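Local coordinates for protein beta-1,4-exocellulase (Thermobifida fusca, PDB 4B4H) that is the catalytic domain of a family 6 cellobiohydrolase, which probably hydrolyses the beta-1,4 linkages of cellulose to release cellobiose, at residues I133-V145 with C154-V167. Numbering follows the deposited sequence.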
loop_
_atom_site.group_PDB
_atom_site.type_symbol
_atom_site.label_atom_id
_atom_site.label_comp_id
_atom_site.label_asym_id
_atom_site.label_seq_id
_atom_site.Cartn_x
_atom_site.Cartn_y
_atom_site.Cartn_z
ATOM N N ILE A 133 -0.229 -8.067 -3.917
ATOM C CA ILE A 133 -1.519 -8.570 -4.413
ATOM C C ILE A 133 -2.705 -7.695 -3.978
ATOM O O ILE A 133 -3.167 -7.788 -2.829
ATOM C CB ILE A 133 -1.803 -10.038 -3.999
ATOM C CG1 ILE A 133 -0.662 -10.997 -4.379
ATOM C CG2 ILE A 133 -3.115 -10.539 -4.611
ATOM C CD1 ILE A 133 -0.131 -10.890 -5.792
ATOM N N GLU A 134 -3.201 -6.898 -4.931
ATOM C CA GLU A 134 -4.504 -6.188 -4.880
ATOM C C GLU A 134 -4.759 -5.248 -3.697
ATOM O O GLU A 134 -5.371 -5.628 -2.687
ATOM C CB GLU A 134 -5.678 -7.172 -5.119
ATOM C CG GLU A 134 -5.676 -7.861 -6.491
ATOM C CD GLU A 134 -5.952 -6.907 -7.655
ATOM O OE1 GLU A 134 -6.356 -5.751 -7.417
ATOM O OE2 GLU A 134 -5.726 -7.276 -8.828
ATOM N N ILE A 135 -4.273 -4.016 -3.815
ATOM C CA ILE A 135 -4.463 -3.071 -2.730
ATOM C C ILE A 135 -5.920 -2.625 -2.674
ATOM O O ILE A 135 -6.672 -2.763 -3.653
ATOM C CB ILE A 135 -3.493 -1.862 -2.813
ATOM C CG1 ILE A 135 -3.715 -1.071 -4.109
ATOM C CG2 ILE A 135 -2.041 -2.314 -2.626
ATOM C CD1 ILE A 135 -2.979 0.248 -4.153
ATOM N N ASP A 136 -6.335 -2.107 -1.526
ATOM C CA ASP A 136 -7.691 -1.557 -1.378
ATOM C C ASP A 136 -8.759 -2.589 -1.793
ATOM O O ASP A 136 -9.736 -2.227 -2.477
ATOM C CB ASP A 136 -7.855 -0.263 -2.194
ATOM C CG ASP A 136 -9.156 0.448 -1.897
ATOM O OD1 ASP A 136 -9.683 0.297 -0.779
ATOM O OD2 ASP A 136 -9.679 1.148 -2.782
ATOM N N SER A 137 -8.586 -3.846 -1.389
ATOM C CA SER A 137 -9.509 -4.923 -1.772
ATOM C C SER A 137 -10.189 -5.560 -0.566
ATOM O O SER A 137 -11.130 -5.000 -0.012
ATOM C CB SER A 137 -8.814 -5.981 -2.653
ATOM O OG SER A 137 -7.715 -6.599 -1.997
ATOM N N LEU A 138 -9.670 -6.705 -0.130
ATOM C CA LEU A 138 -10.323 -7.541 0.872
ATOM C C LEU A 138 -10.866 -6.846 2.126
ATOM O O LEU A 138 -11.945 -7.214 2.606
ATOM C CB LEU A 138 -9.392 -8.699 1.275
ATOM C CG LEU A 138 -9.070 -9.686 0.145
ATOM C CD1 LEU A 138 -8.096 -10.749 0.610
ATOM C CD2 LEU A 138 -10.323 -10.314 -0.462
ATOM N N PRO A 139 -10.120 -5.871 2.704
ATOM C CA PRO A 139 -10.658 -5.292 3.953
ATOM C C PRO A 139 -11.943 -4.462 3.764
ATOM O O PRO A 139 -12.673 -4.230 4.729
ATOM C CB PRO A 139 -9.482 -4.443 4.484
ATOM C CG PRO A 139 -8.259 -5.089 3.865
ATOM C CD PRO A 139 -8.716 -5.466 2.483
ATOM N N ASN A 140 -12.242 -4.067 2.526
ATOM C CA ASN A 140 -13.527 -3.418 2.229
ATOM C C ASN A 140 -14.707 -4.340 2.550
ATOM O O ASN A 140 -15.769 -3.868 2.962
ATOM C CB ASN A 140 -13.612 -2.979 0.772
ATOM C CG ASN A 140 -12.724 -1.791 0.470
ATOM O OD1 ASN A 140 -12.986 -0.671 0.897
ATOM N ND2 ASN A 140 -11.677 -2.028 -0.298
ATOM N N LEU A 141 -14.512 -5.646 2.370
ATOM C CA LEU A 141 -15.565 -6.633 2.621
ATOM C C LEU A 141 -15.796 -6.905 4.103
ATOM O O LEU A 141 -16.739 -7.611 4.462
ATOM C CB LEU A 141 -15.308 -7.931 1.848
ATOM C CG LEU A 141 -14.971 -7.725 0.371
ATOM C CD1 LEU A 141 -14.701 -9.060 -0.292
ATOM C CD2 LEU A 141 -16.057 -6.977 -0.382
ATOM N N VAL A 142 -14.920 -6.360 4.945
ATOM C CA VAL A 142 -15.070 -6.401 6.408
ATOM C C VAL A 142 -15.810 -5.147 6.887
ATOM O O VAL A 142 -16.765 -5.238 7.661
ATOM C CB VAL A 142 -13.694 -6.479 7.124
ATOM C CG1 VAL A 142 -13.868 -6.461 8.643
ATOM C CG2 VAL A 142 -12.915 -7.708 6.676
ATOM N N THR A 143 -15.375 -3.990 6.398
ATOM C CA THR A 143 -15.697 -2.698 7.015
ATOM C C THR A 143 -16.695 -1.840 6.237
ATOM O O THR A 143 -17.368 -0.973 6.811
ATOM C CB THR A 143 -14.426 -1.852 7.168
ATOM O OG1 THR A 143 -13.932 -1.522 5.863
ATOM C CG2 THR A 143 -13.347 -2.611 7.948
ATOM N N ASN A 144 -16.775 -2.062 4.929
ATOM C CA ASN A 144 -17.600 -1.210 4.072
ATOM C C ASN A 144 -18.829 -1.898 3.452
ATOM O O ASN A 144 -19.305 -1.488 2.399
ATOM C CB ASN A 144 -16.714 -0.541 3.000
ATOM C CG ASN A 144 -15.714 0.445 3.595
ATOM O OD1 ASN A 144 -15.997 1.112 4.581
ATOM N ND2 ASN A 144 -14.546 0.549 2.979
ATOM N N VAL A 145 -19.371 -2.911 4.129
ATOM C CA VAL A 145 -20.506 -3.663 3.584
ATOM C C VAL A 145 -21.840 -3.275 4.233
ATOM O O VAL A 145 -22.908 -3.503 3.661
ATOM C CB VAL A 145 -20.263 -5.187 3.660
ATOM C CG1 VAL A 145 -21.510 -5.973 3.286
ATOM C CG2 VAL A 145 -19.143 -5.572 2.713
ATOM N N CYS A 154 -19.447 -2.708 -2.596
ATOM C CA CYS A 154 -18.750 -3.663 -1.725
ATOM C C CYS A 154 -19.616 -4.867 -1.346
ATOM O O CYS A 154 -19.153 -6.012 -1.421
ATOM C CB CYS A 154 -18.178 -3.006 -0.476
ATOM S SG CYS A 154 -16.812 -1.862 -0.789
ATOM N N ALA A 155 -20.857 -4.615 -0.930
ATOM C CA ALA A 155 -21.793 -5.690 -0.626
ATOM C C ALA A 155 -21.906 -6.679 -1.799
ATOM O O ALA A 155 -21.855 -7.904 -1.605
ATOM C CB ALA A 155 -23.158 -5.119 -0.261
ATOM N N TYR A 156 -22.013 -6.140 -3.016
ATOM C CA TYR A 156 -22.072 -6.954 -4.234
ATOM C C TYR A 156 -20.830 -7.831 -4.465
ATOM O O TYR A 156 -20.949 -9.001 -4.852
ATOM C CB TYR A 156 -22.292 -6.059 -5.457
ATOM C CG TYR A 156 -22.686 -6.789 -6.716
ATOM C CD1 TYR A 156 -23.980 -7.280 -6.882
ATOM C CD2 TYR A 156 -21.774 -6.961 -7.766
ATOM C CE1 TYR A 156 -24.360 -7.934 -8.051
ATOM C CE2 TYR A 156 -22.143 -7.609 -8.937
ATOM C CZ TYR A 156 -23.433 -8.090 -9.074
ATOM O OH TYR A 156 -23.798 -8.742 -10.227
ATOM N N MET A 157 -19.647 -7.245 -4.274
ATOM C CA MET A 157 -18.392 -7.982 -4.446
ATOM C C MET A 157 -18.224 -9.058 -3.365
ATOM O O MET A 157 -17.665 -10.132 -3.625
ATOM C CB MET A 157 -17.200 -7.006 -4.484
ATOM C CG MET A 157 -17.213 -5.979 -5.628
ATOM S SD MET A 157 -17.631 -6.666 -7.264
ATOM C CE MET A 157 -16.377 -7.927 -7.440
ATOM N N LYS A 158 -18.767 -8.803 -2.177
ATOM C CA LYS A 158 -18.775 -9.807 -1.105
ATOM C C LYS A 158 -19.744 -10.940 -1.458
ATOM O O LYS A 158 -19.415 -12.117 -1.341
ATOM C CB LYS A 158 -19.164 -9.194 0.239
ATOM C CG LYS A 158 -19.529 -10.240 1.284
ATOM C CD LYS A 158 -20.064 -9.626 2.565
ATOM C CE LYS A 158 -20.867 -10.649 3.343
ATOM N NZ LYS A 158 -21.825 -10.024 4.293
ATOM N N GLN A 159 -20.936 -10.569 -1.906
ATOM C CA GLN A 159 -21.922 -11.554 -2.277
ATOM C C GLN A 159 -21.456 -12.415 -3.447
ATOM O O GLN A 159 -21.666 -13.623 -3.433
ATOM C CB GLN A 159 -23.260 -10.871 -2.586
ATOM C CG GLN A 159 -24.387 -11.804 -3.012
ATOM C CD GLN A 159 -24.971 -12.625 -1.873
ATOM O OE1 GLN A 159 -24.978 -12.205 -0.712
ATOM N NE2 GLN A 159 -25.505 -13.796 -2.214
ATOM N N ASN A 160 -20.825 -11.804 -4.454
ATOM C CA ASN A 160 -20.458 -12.543 -5.663
ATOM C C ASN A 160 -19.079 -13.215 -5.594
ATOM O O ASN A 160 -18.715 -13.987 -6.469
ATOM C CB ASN A 160 -20.724 -11.734 -6.970
ATOM C CG ASN A 160 -19.570 -10.833 -7.394
ATOM O OD1 ASN A 160 -18.589 -10.660 -6.676
ATOM N ND2 ASN A 160 -19.693 -10.256 -8.580
ATOM N N GLY A 161 -18.335 -12.897 -4.535
ATOM C CA GLY A 161 -17.030 -13.507 -4.273
ATOM C C GLY A 161 -15.953 -13.056 -5.243
ATOM O O GLY A 161 -14.978 -13.768 -5.470
ATOM N N GLY A 162 -16.126 -11.867 -5.810
ATOM C CA GLY A 162 -15.240 -11.405 -6.894
ATOM C C GLY A 162 -13.850 -11.087 -6.381
ATOM O O GLY A 162 -12.874 -11.469 -7.003
ATOM N N TYR A 163 -13.782 -10.343 -5.278
ATOM C CA TYR A 163 -12.508 -10.087 -4.592
ATOM C C TYR A 163 -11.851 -11.348 -4.061
ATOM O O TYR A 163 -10.680 -11.591 -4.326
ATOM C CB TYR A 163 -12.697 -9.116 -3.430
ATOM C CG TYR A 163 -12.826 -7.648 -3.771
ATOM C CD1 TYR A 163 -13.101 -7.199 -5.074
ATOM C CD2 TYR A 163 -12.706 -6.704 -2.762
ATOM C CE1 TYR A 163 -13.225 -5.839 -5.346
ATOM C CE2 TYR A 163 -12.829 -5.353 -3.022
ATOM C CZ TYR A 163 -13.092 -4.923 -4.315
ATOM O OH TYR A 163 -13.211 -3.576 -4.561
ATOM N N VAL A 164 -12.603 -12.158 -3.320
ATOM C CA VAL A 164 -12.037 -13.358 -2.697
ATOM C C VAL A 164 -11.501 -14.307 -3.780
ATOM O O VAL A 164 -10.356 -14.772 -3.715
ATOM C CB VAL A 164 -13.071 -14.051 -1.763
ATOM C CG1 VAL A 164 -12.571 -15.404 -1.282
ATOM C CG2 VAL A 164 -13.417 -13.158 -0.589
ATOM N N ASN A 165 -12.324 -14.590 -4.782
ATOM C CA ASN A 165 -11.943 -15.512 -5.848
ATOM C C ASN A 165 -10.891 -14.951 -6.805
ATOM O O ASN A 165 -10.051 -15.703 -7.291
ATOM C CB ASN A 165 -13.171 -15.962 -6.642
ATOM C CG ASN A 165 -14.048 -16.919 -5.860
ATOM O OD1 ASN A 165 -13.593 -17.613 -4.958
ATOM N ND2 ASN A 165 -15.326 -16.969 -6.222
ATOM N N GLY A 166 -10.958 -13.643 -7.078
ATOM C CA GLY A 166 -9.945 -12.968 -7.895
ATOM C C GLY A 166 -8.585 -13.096 -7.238
ATOM O O GLY A 166 -7.645 -13.589 -7.860
ATOM N N VAL A 167 -8.503 -12.654 -5.986
ATOM C CA VAL A 167 -7.274 -12.745 -5.195
ATOM C C VAL A 167 -6.741 -14.178 -5.124
ATOM O O VAL A 167 -5.540 -14.394 -5.323
ATOM C CB VAL A 167 -7.471 -12.155 -3.781
ATOM C CG1 VAL A 167 -6.315 -12.538 -2.872
ATOM C CG2 VAL A 167 -7.632 -10.646 -3.847
#
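Ser137 O lies at the edge of the Tyr163 ring, near its plane, 3.5 Å from Tyr163 CE2. Asn140 ND2 also lies near that plane. Met157 CB sits over one face of the ring, toward the rim. The ring's hydroxyl reaches beyond to Gly86 and Cys89, both hydrogen-bonded to it. Leu141 crosses Tyr163 at a slant, its CD1 3.7 Å from Tyr163 CB. Leu141 CG stands anti to its carbonyl carbon (chi1 -48°), which carries both methyls toward 154-167. Leu141 CD2 rests against Cys154 O at 3.4 Å and against Lys158. Leu141 is thus a knob in a hole formed by Cys154, Lys158, Tyr163 and Val164. Val145 extends the apolar seam to Ala155, and Val167 does so at Ile133.

No hydrogen bond joins the two segments. Asn140 is tied by polar bonds within 133-145. Asn140 ND2 donates almost straight to Asp136 OD1 (3.1 Å, 171°), above the carboxylate plane, and also to Ser137 O. Asn140 OD1 accepts from Asn144 ND2 at 2.9 Å. A leucine at Asn140 lacks this amide, so Asp136 OD1 would probably lose a donor that holds it and Asn144 ND2 its acceptor. Cys154 SG, disulfide-bonded to Cys89, packs on Asn140 CB at 3.7 Å. Apolar packing therefore backs the loop after strand 127-133, while the bond from Asn140 is consistent with a second-shell role in positioning Asp136, the predicted proton donor.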